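Local coordinates for protein putative hydrolase (Bacteroides ovatus, PDB 4HBS) that is of unknown function but folds as a five-bladed beta-propeller and is a putative hydrolase, probably acting on carbohydrates as relatives in its clan do, at residues A47-S52 with W73-S78; I288-S293 with L321-K326; H137-L142 with R187-C192. All coordinates share one frame; numbering follows the deposited sequence.

Overall arrangement
The contacts follow one another along the chain, and none nests in or crosses another. Interaction 1 comes first. It closes the loop from the end of helix 43-48 to strand 71-75, in the sheet that runs from strand 60-65 to strand 111-113. Interaction 3 follows and returns the loop at 137-142 to strand 187-197 of the next sheet. Interaction 2 is last and lays the loop at 288-293 on strand 319-325. Each therefore ties a connecting segment to a different sheet of the propeller. Interactions 1 and 2 lie on opposite sides of the chain's centre, their own centres 31 Å apart. Interactions 1 and 3 are closer, their centres 24 Å apart.

Interaction 1 of 3, residues A47-S52 with W73-S78; sequences ALFTRS and WSFNDS
Phe49 reaches across to Trp73 and Phe75 and makes the whole contact. It is the first residue to leave helical geometry after helix 43-48. Thr50 N still bonds back to Ala47 O at 3.0 Å, at the end of the helix. From CA, the CB of Phe49 points toward strand 71-75. CG lies anti to the carbonyl carbon (chi1 -66°), which directs the ring at the strand. The meeting begins at the far half of the ring. CE1 lies 3.8 Å from Trp73 CH2. On the other branch, CE2 comes 4.0 Å from Phe75 CZ, and these two rings meet rim to rim, each atom near the plane of the other ring. The tip, CZ, goes over one face of the indole and lies 3.5 Å from Trp73 CZ3. It sits above the six-membered ring, displaced toward the rim. The two rings are oblique, their planes at 42° and centroids 4.8 Å apart. The indole is also held at its polar end, where Trp73 NE1 bonds to Gln102 OE1. Met100 of strand 98-102 touches all three aromatic residues. The contact is buried aromatic packing, joining the segment after helix 43-48 to a four-stranded antiparallel sheet of the five-bladed beta-propeller.

Interaction 2 of 3, residues I288-S293 with L321-K326; sequences IIPLES and LMFRSK
A four-stranded antiparallel sheet of the propeller presents Phe323, on its strand 319-325, to the loop that carries Ile289, Pro290 and Ser293. The loop precedes strand 298-303 of the same sheet. A type I beta turn from Pro290 to Ser293 shapes it, closed by Ser293 N to Pro290 O at 3.2 Å. CG of Phe323 stands anti to the carbonyl carbon (chi1 -48°), and the ring extends into the loop. Its CE2 corner takes most of the touches. Ile289 CB lies over one face of the ring, 4.5 Å from Phe323 CE2. Pro290 CD approaches obliquely, 3.8 Å from the same Phe323 CE2. Ser293 comes at the edge. Its OG lies in the ring plane, 3.6 Å from Phe323 CE2, and its CB is 4.0 Å from Phe323 CZ. The hydroxyl has its polar partner elsewhere, in Gln335 OE1 of strand 333-340. Gln335 and Met309 also touch the Phe323 side chain, from the two neighbouring strands. Replacing Phe323 by an alanine removes the ring, which would probably leave Ile289, Pro290 and Ser293 CB without their common partner and open a gap between loop and strand. A bound glycerol, probably from the crystallisation liquor, lies about 4 Å from the Ser293 side chain. The contact between the segments is almost wholly apolar, so it probably depends on packing of the loop against the phenyl ring.

Interaction 3 of 3, residues H137-L142 with R187-C192; sequences HPKATL and RRFGTC
His137 and Phe189 meet ring to ring, with the Lys139 chain crossing the phenyl ring obliquely. The His137 ring is swung to a position anti to its own backbone nitrogen (chi1 -164°). Together with the turn about the CB-CG bond, this brings ND1 round to Lys139 N. There it accepts a bond from Lys139 N at 2.9 Å, and the donor lies in the ring plane. That bond fixes the rotation of the imidazole and presents its faces. Pro138 CD lies over one face. Phe189 CZ lies over the opposite face, 3.4 Å from His137 NE2 and 3.6 Å from His137 CE1. The two rings are oblique, with planes at 46° and centroids 5.0 Å apart. Phe189 has CG between its backbone nitrogen and carbonyl carbon (chi1 74°), a crowded position that sends CZ out to the histidine. At the edge of the Phe189 ring, in its plane, lies Arg187 O. Lys139 runs extended to CG and CD, then bends at chi3. Its CD rests 3.7 Å from Phe189 CE2, so the aliphatic part does the touching. The ammonium goes on past, and Lys139 NZ stays 5.3 Å from Arg187 NH2. That like charge is probably moderated by Asp178, which forms a salt bridge with Arg187 NH2. Arg188 NE bonds to Gly190 O of its own strand. In the fold, the type I turn from His137 to Ala140 sits against a four-stranded sheet. His137 also packs on Tyr156 and Tyr158 of strand 156-165. Both His137 and Phe189 touch Ala176 of strand 169-178, which lies between that strand and strand 187-197. The loop then continues into helix 144-148.

Interaction 1 of 3, residues A47-S52 with W73-S78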
loop_
_atom_site.group_PDB
_atom_site.type_symbol
_atom_site.label_atom_id
_atom_site.label_comp_id
_atom_site.label_asym_id
_atom_site.label_seq_id
_atom_site.Cartn_x
_atom_site.Cartn_y
_atom_site.Cartn_z
ATOM N N ALA A 47 -7.498 11.740 10.887
ATOM C CA ALA A 47 -7.673 11.737 12.347
ATOM C C ALA A 47 -7.573 10.335 12.897
ATOM O O ALA A 47 -6.952 10.150 13.946
ATOM C CB ALA A 47 -9.011 12.344 12.729
ATOM N N LEU A 48 -8.148 9.335 12.196
ATOM C CA LEU A 48 -8.057 7.942 12.641
ATOM C C LEU A 48 -6.604 7.497 12.809
ATOM O O LEU A 48 -6.298 6.817 13.784
ATOM C CB LEU A 48 -8.765 6.986 11.669
ATOM C CG LEU A 48 -10.262 6.859 11.813
ATOM C CD1 LEU A 48 -10.835 6.067 10.646
ATOM C CD2 LEU A 48 -10.645 6.208 13.162
ATOM N N PHE A 49 -5.708 7.915 11.896
ATOM C CA PHE A 49 -4.296 7.559 11.950
ATOM C C PHE A 49 -3.430 8.675 12.605
ATOM O O PHE A 49 -2.224 8.728 12.376
ATOM C CB PHE A 49 -3.810 7.183 10.554
ATOM C CG PHE A 49 -4.492 5.917 10.071
ATOM C CD1 PHE A 49 -5.771 5.961 9.519
ATOM C CD2 PHE A 49 -3.875 4.682 10.204
ATOM C CE1 PHE A 49 -6.407 4.795 9.091
ATOM C CE2 PHE A 49 -4.520 3.517 9.787
ATOM C CZ PHE A 49 -5.781 3.583 9.223
ATOM N N THR A 50 -4.050 9.524 13.466
ATOM C CA THR A 50 -3.377 10.498 14.330
ATOM C C THR A 50 -3.593 9.912 15.695
ATOM O O THR A 50 -4.597 10.232 16.335
ATOM C CB THR A 50 -3.935 11.907 14.181
ATOM O OG1 THR A 50 -3.949 12.263 12.822
ATOM C CG2 THR A 50 -3.117 12.922 14.900
ATOM N N ARG A 51 -2.732 8.946 16.090
ATOM C CA ARG A 51 -2.881 8.195 17.344
ATOM C C ARG A 51 -1.768 8.523 18.331
ATOM O O ARG A 51 -0.720 9.026 17.927
ATOM C CB ARG A 51 -2.889 6.694 17.042
ATOM C CG ARG A 51 -3.834 6.314 15.891
ATOM C CD ARG A 51 -4.067 4.824 15.693
ATOM N NE ARG A 51 -4.770 4.223 16.826
ATOM C CZ ARG A 51 -4.200 3.654 17.887
ATOM N NH1 ARG A 51 -2.879 3.573 17.979
ATOM N NH2 ARG A 51 -4.947 3.167 18.864
ATOM N N SER A 52 -2.008 8.255 19.627
ATOM C CA SER A 52 -1.062 8.548 20.703
ATOM C C SER A 52 -0.470 7.325 21.400
ATOM O O SER A 52 0.605 7.456 21.990
ATOM C CB SER A 52 -1.743 9.409 21.752
ATOM O OG SER A 52 -2.069 10.658 21.165
ATOM N N TRP A 73 -5.722 -4.177 7.205
ATOM C CA TRP A 73 -4.684 -3.176 6.930
ATOM C C TRP A 73 -3.333 -3.770 7.215
ATOM O O TRP A 73 -3.170 -4.338 8.296
ATOM C CB TRP A 73 -4.871 -1.940 7.825
ATOM C CG TRP A 73 -6.116 -1.175 7.562
ATOM C CD1 TRP A 73 -7.395 -1.556 7.857
ATOM C CD2 TRP A 73 -6.203 0.150 7.035
ATOM N NE1 TRP A 73 -8.275 -0.557 7.520
ATOM C CE2 TRP A 73 -7.570 0.512 7.034
ATOM C CE3 TRP A 73 -5.261 1.056 6.517
ATOM C CZ2 TRP A 73 -8.015 1.736 6.524
ATOM C CZ3 TRP A 73 -5.702 2.275 6.028
ATOM C CH2 TRP A 73 -7.063 2.606 6.035
ATOM N N SER A 74 -2.358 -3.632 6.295
ATOM C CA SER A 74 -0.985 -4.088 6.542
ATOM C C SER A 74 -0.039 -2.911 6.454
ATOM O O SER A 74 -0.242 -2.006 5.637
ATOM C CB SER A 74 -0.556 -5.190 5.581
ATOM O OG SER A 74 -0.454 -4.770 4.237
ATOM N N PHE A 75 0.991 -2.912 7.301
ATOM C CA PHE A 75 1.978 -1.844 7.354
ATOM C C PHE A 75 3.345 -2.416 7.285
ATOM O O PHE A 75 3.561 -3.569 7.662
ATOM C CB PHE A 75 1.839 -1.009 8.646
ATOM C CG PHE A 75 0.437 -0.506 8.894
ATOM C CD1 PHE A 75 -0.512 -1.320 9.495
ATOM C CD2 PHE A 75 0.048 0.766 8.476
ATOM C CE1 PHE A 75 -1.826 -0.891 9.655
ATOM C CE2 PHE A 75 -1.276 1.192 8.636
ATOM C CZ PHE A 75 -2.201 0.360 9.233
ATOM N N ASN A 76 4.288 -1.586 6.832
ATOM C CA ASN A 76 5.704 -1.902 6.735
ATOM C C ASN A 76 6.317 -1.257 7.976
ATOM O O ASN A 76 5.678 -1.323 9.044
ATOM C CB ASN A 76 6.266 -1.398 5.382
ATOM C CG ASN A 76 5.752 -2.164 4.182
ATOM O OD1 ASN A 76 5.270 -3.287 4.288
ATOM N ND2 ASN A 76 5.835 -1.568 3.005
ATOM N N ASP A 77 7.513 -0.643 7.888
ATOM C CA ASP A 77 8.162 -0.066 9.057
ATOM C C ASP A 77 7.229 0.925 9.748
ATOM O O ASP A 77 6.852 1.915 9.129
ATOM C CB ASP A 77 9.472 0.600 8.659
ATOM C CG ASP A 77 10.564 -0.326 8.173
ATOM O OD1 ASP A 77 10.326 -1.554 8.112
ATOM O OD2 ASP A 77 11.658 0.177 7.829
ATOM N N SER A 78 6.780 0.610 10.998
ATOM C CA SER A 78 5.847 1.450 11.757
ATOM C C SER A 78 6.296 1.682 13.187
ATOM O O SER A 78 6.854 0.786 13.792
ATOM C CB SER A 78 4.467 0.799 11.801
ATOM O OG SER A 78 3.869 0.700 10.524
#

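Interaction 2 of 3, residues I288-S293 with L321-K326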
loop_
_atom_site.group_PDB
_atom_site.type_symbol
_atom_site.label_atom_id
_atom_site.label_comp_id
_atom_site.label_asym_id
_atom_site.label_seq_id
_atom_site.Cartn_x
_atom_site.Cartn_y
_atom_site.Cartn_z
ATOM N N ILE A 288 3.788 -2.601 -19.795
ATOM C CA ILE A 288 2.389 -2.556 -20.237
ATOM C C ILE A 288 1.831 -1.112 -20.226
ATOM O O ILE A 288 0.668 -0.936 -20.550
ATOM C CB ILE A 288 1.469 -3.562 -19.477
ATOM C CG1 ILE A 288 1.272 -3.219 -17.986
ATOM C CG2 ILE A 288 2.005 -4.987 -19.650
ATOM C CD1 ILE A 288 0.101 -3.874 -17.385
ATOM N N ILE A 289 2.664 -0.095 -19.934
ATOM C CA ILE A 289 2.301 1.340 -19.997
ATOM C C ILE A 289 3.070 1.909 -21.202
ATOM O O ILE A 289 3.903 1.180 -21.754
ATOM C CB ILE A 289 2.624 2.079 -18.659
ATOM C CG1 ILE A 289 4.094 1.880 -18.211
ATOM C CG2 ILE A 289 1.685 1.611 -17.590
ATOM C CD1 ILE A 289 4.573 2.849 -17.206
ATOM N N PRO A 290 2.873 3.169 -21.651
ATOM C CA PRO A 290 3.662 3.654 -22.807
ATOM C C PRO A 290 5.166 3.716 -22.503
ATOM O O PRO A 290 5.572 3.767 -21.333
ATOM C CB PRO A 290 3.076 5.037 -23.088
ATOM C CG PRO A 290 1.751 5.049 -22.397
ATOM C CD PRO A 290 1.928 4.198 -21.185
ATOM N N LEU A 291 5.997 3.708 -23.560
ATOM C CA LEU A 291 7.472 3.730 -23.418
ATOM C C LEU A 291 7.978 5.127 -22.991
ATOM O O LEU A 291 9.080 5.267 -22.446
ATOM C CB LEU A 291 8.155 3.297 -24.735
ATOM C CG LEU A 291 8.201 1.784 -25.002
ATOM C CD1 LEU A 291 6.795 1.171 -25.069
ATOM C CD2 LEU A 291 8.961 1.485 -26.288
ATOM N N GLU A 292 7.123 6.133 -23.194
ATOM C CA GLU A 292 7.364 7.543 -22.882
ATOM C C GLU A 292 6.775 7.894 -21.478
ATOM O O GLU A 292 6.812 9.060 -21.070
ATOM C CB GLU A 292 6.769 8.461 -24.005
ATOM C CG GLU A 292 5.530 7.907 -24.715
ATOM C CD GLU A 292 4.733 8.867 -25.569
ATOM O OE1 GLU A 292 5.217 9.992 -25.835
ATOM O OE2 GLU A 292 3.614 8.480 -25.983
ATOM N N SER A 293 6.264 6.876 -20.739
ATOM C CA SER A 293 5.690 7.039 -19.412
ATOM C C SER A 293 6.467 6.258 -18.414
ATOM O O SER A 293 7.089 5.247 -18.741
ATOM C CB SER A 293 4.250 6.558 -19.391
ATOM O OG SER A 293 3.431 7.379 -20.207
ATOM N N LEU A 321 -0.657 9.722 -11.439
ATOM C CA LEU A 321 -0.995 9.445 -12.835
ATOM C C LEU A 321 -2.090 8.423 -13.003
ATOM O O LEU A 321 -2.273 7.563 -12.146
ATOM C CB LEU A 321 0.243 8.932 -13.572
ATOM C CG LEU A 321 1.483 9.794 -13.460
ATOM C CD1 LEU A 321 2.600 9.204 -14.271
ATOM C CD2 LEU A 321 1.201 11.233 -13.874
HETATM N N MSE A 322 -2.787 8.487 -14.149
HETATM C CA MSE A 322 -3.816 7.525 -14.501
HETATM C C MSE A 322 -3.700 7.157 -15.973
HETATM O O MSE A 322 -3.513 8.044 -16.810
HETATM C CB MSE A 322 -5.220 8.052 -14.199
HETATM C CG MSE A 322 -6.298 6.966 -14.367
HETATM SE SE MSE A 322 -8.102 7.558 -14.097
HETATM C CE MSE A 322 -8.065 7.571 -12.295
ATOM N N PHE A 323 -3.832 5.844 -16.277
ATOM C CA PHE A 323 -3.820 5.269 -17.635
ATOM C C PHE A 323 -5.021 4.377 -17.790
ATOM O O PHE A 323 -5.569 3.936 -16.781
ATOM C CB PHE A 323 -2.557 4.433 -17.885
ATOM C CG PHE A 323 -1.253 5.069 -17.495
ATOM C CD1 PHE A 323 -0.855 5.114 -16.167
ATOM C CD2 PHE A 323 -0.390 5.570 -18.459
ATOM C CE1 PHE A 323 0.365 5.685 -15.805
ATOM C CE2 PHE A 323 0.834 6.125 -18.097
ATOM C CZ PHE A 323 1.205 6.176 -16.771
ATOM N N ARG A 324 -5.397 4.040 -19.026
ATOM C CA ARG A 324 -6.522 3.139 -19.255
ATOM C C ARG A 324 -6.200 2.078 -20.309
ATOM O O ARG A 324 -5.330 2.285 -21.155
ATOM C CB ARG A 324 -7.776 3.925 -19.666
ATOM C CG ARG A 324 -7.608 4.787 -20.915
ATOM C CD ARG A 324 -8.949 5.180 -21.472
ATOM N NE ARG A 324 -8.835 6.038 -22.646
ATOM C CZ ARG A 324 -9.864 6.642 -23.237
ATOM N NH1 ARG A 324 -11.102 6.481 -22.768
ATOM N NH2 ARG A 324 -9.668 7.417 -24.300
ATOM N N SER A 325 -6.942 0.957 -20.271
ATOM C CA SER A 325 -6.812 -0.145 -21.235
ATOM C C SER A 325 -8.116 -0.938 -21.355
ATOM O O SER A 325 -9.005 -0.827 -20.505
ATOM C CB SER A 325 -5.689 -1.095 -20.825
ATOM O OG SER A 325 -5.473 -2.100 -21.802
ATOM N N LYS A 326 -8.201 -1.761 -22.407
ATOM C CA LYS A 326 -9.344 -2.639 -22.641
ATOM C C LYS A 326 -9.096 -4.016 -21.953
ATOM O O LYS A 326 -10.000 -4.855 -21.958
ATOM C CB LYS A 326 -9.609 -2.802 -24.153
#

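Interaction 3 of 3, residues H137-L142 with R187-C192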
loop_
_atom_site.group_PDB
_atom_site.type_symbol
_atom_site.label_atom_id
_atom_site.label_comp_id
_atom_site.label_asym_id
_atom_site.label_seq_id
_atom_site.Cartn_x
_atom_site.Cartn_y
_atom_site.Cartn_z
ATOM N N HIS A 137 11.661 -12.745 8.680
ATOM C CA HIS A 137 12.272 -13.496 7.598
ATOM C C HIS A 137 13.170 -14.632 8.157
ATOM O O HIS A 137 14.058 -14.369 8.979
ATOM C CB HIS A 137 13.094 -12.602 6.672
ATOM C CG HIS A 137 13.388 -13.287 5.384
ATOM N ND1 HIS A 137 14.349 -14.263 5.296
ATOM C CD2 HIS A 137 12.758 -13.184 4.196
ATOM C CE1 HIS A 137 14.289 -14.712 4.053
ATOM N NE2 HIS A 137 13.348 -14.088 3.356
ATOM N N PRO A 138 13.030 -15.876 7.644
ATOM C CA PRO A 138 13.891 -16.978 8.109
ATOM C C PRO A 138 15.397 -16.706 8.102
ATOM O O PRO A 138 16.088 -17.251 8.955
ATOM C CB PRO A 138 13.578 -18.089 7.121
ATOM C CG PRO A 138 12.214 -17.822 6.671
ATOM C CD PRO A 138 12.036 -16.354 6.663
ATOM N N LYS A 139 15.914 -15.896 7.145
ATOM C CA LYS A 139 17.348 -15.578 7.068
ATOM C C LYS A 139 17.795 -14.560 8.149
ATOM O O LYS A 139 18.998 -14.364 8.294
ATOM C CB LYS A 139 17.723 -15.015 5.676
ATOM C CG LYS A 139 17.769 -16.050 4.562
ATOM C CD LYS A 139 18.172 -15.437 3.195
ATOM C CE LYS A 139 19.660 -15.544 2.892
ATOM N NZ LYS A 139 20.020 -14.910 1.586
ATOM N N ALA A 140 16.853 -13.880 8.870
ATOM C CA ALA A 140 17.196 -12.875 9.890
ATOM C C ALA A 140 17.885 -13.528 11.049
ATOM O O ALA A 140 17.381 -14.517 11.578
ATOM C CB ALA A 140 15.963 -12.143 10.361
ATOM N N THR A 141 19.047 -12.987 11.442
ATOM C CA THR A 141 19.928 -13.585 12.438
ATOM C C THR A 141 19.692 -13.175 13.905
ATOM O O THR A 141 20.292 -13.822 14.772
ATOM C CB THR A 141 21.385 -13.283 12.052
ATOM O OG1 THR A 141 21.561 -11.867 11.948
ATOM C CG2 THR A 141 21.788 -13.966 10.738
ATOM N N LEU A 142 18.852 -12.143 14.220
ATOM C CA LEU A 142 18.618 -11.807 15.647
ATOM C C LEU A 142 18.026 -13.024 16.370
ATOM O O LEU A 142 17.148 -13.714 15.824
ATOM C CB LEU A 142 17.718 -10.581 15.861
ATOM C CG LEU A 142 18.422 -9.243 15.917
ATOM C CD1 LEU A 142 17.414 -8.127 15.979
ATOM C CD2 LEU A 142 19.358 -9.159 17.107
ATOM N N ARG A 187 17.057 -4.505 -1.261
ATOM C CA ARG A 187 17.092 -5.435 -2.394
ATOM C C ARG A 187 16.026 -6.548 -2.252
ATOM O O ARG A 187 16.140 -7.413 -1.372
ATOM C CB ARG A 187 18.496 -6.047 -2.514
ATOM C CG ARG A 187 18.703 -6.986 -3.687
ATOM C CD ARG A 187 20.089 -7.593 -3.665
ATOM N NE ARG A 187 20.219 -8.639 -2.643
ATOM C CZ ARG A 187 19.784 -9.899 -2.758
ATOM N NH1 ARG A 187 19.166 -10.302 -3.869
ATOM N NH2 ARG A 187 19.959 -10.764 -1.763
ATOM N N ARG A 188 15.002 -6.536 -3.142
ATOM C CA ARG A 188 13.975 -7.591 -3.189
ATOM C C ARG A 188 14.639 -8.865 -3.638
ATOM O O ARG A 188 15.366 -8.842 -4.635
ATOM C CB ARG A 188 12.850 -7.210 -4.172
ATOM C CG ARG A 188 11.696 -8.204 -4.283
ATOM C CD ARG A 188 10.888 -8.262 -3.009
ATOM N NE ARG A 188 9.745 -9.164 -3.114
ATOM C CZ ARG A 188 8.531 -8.840 -3.553
ATOM N NH1 ARG A 188 8.267 -7.600 -3.949
ATOM N NH2 ARG A 188 7.570 -9.755 -3.603
ATOM N N PHE A 189 14.460 -9.961 -2.898
ATOM C CA PHE A 189 15.109 -11.225 -3.247
ATOM C C PHE A 189 14.207 -12.441 -3.147
ATOM O O PHE A 189 14.708 -13.550 -3.308
ATOM C CB PHE A 189 16.357 -11.427 -2.364
ATOM C CG PHE A 189 16.140 -11.806 -0.916
ATOM C CD1 PHE A 189 15.966 -10.830 0.056
ATOM C CD2 PHE A 189 16.271 -13.122 -0.500
ATOM C CE1 PHE A 189 15.862 -11.177 1.409
ATOM C CE2 PHE A 189 16.134 -13.465 0.848
ATOM C CZ PHE A 189 15.924 -12.491 1.791
ATOM N N GLY A 190 12.905 -12.258 -2.973
ATOM C CA GLY A 190 12.000 -13.393 -2.874
ATOM C C GLY A 190 10.645 -13.008 -2.352
ATOM O O GLY A 190 10.422 -11.842 -2.022
ATOM N N THR A 191 9.726 -13.990 -2.281
ATOM C CA THR A 191 8.359 -13.787 -1.789
ATOM C C THR A 191 7.943 -14.945 -0.905
ATOM O O THR A 191 8.412 -16.072 -1.087
ATOM C CB THR A 191 7.362 -13.637 -2.959
ATOM O OG1 THR A 191 7.774 -12.552 -3.793
ATOM C CG2 THR A 191 5.927 -13.411 -2.489
ATOM N N CYS A 192 7.040 -14.661 0.043
ATOM C CA CYS A 192 6.459 -15.650 0.928
ATOM C C CYS A 192 4.979 -15.626 0.740
ATOM O O CYS A 192 4.430 -14.537 0.681
ATOM C CB CYS A 192 6.831 -15.349 2.369
ATOM S SG CYS A 192 5.778 -16.172 3.595
#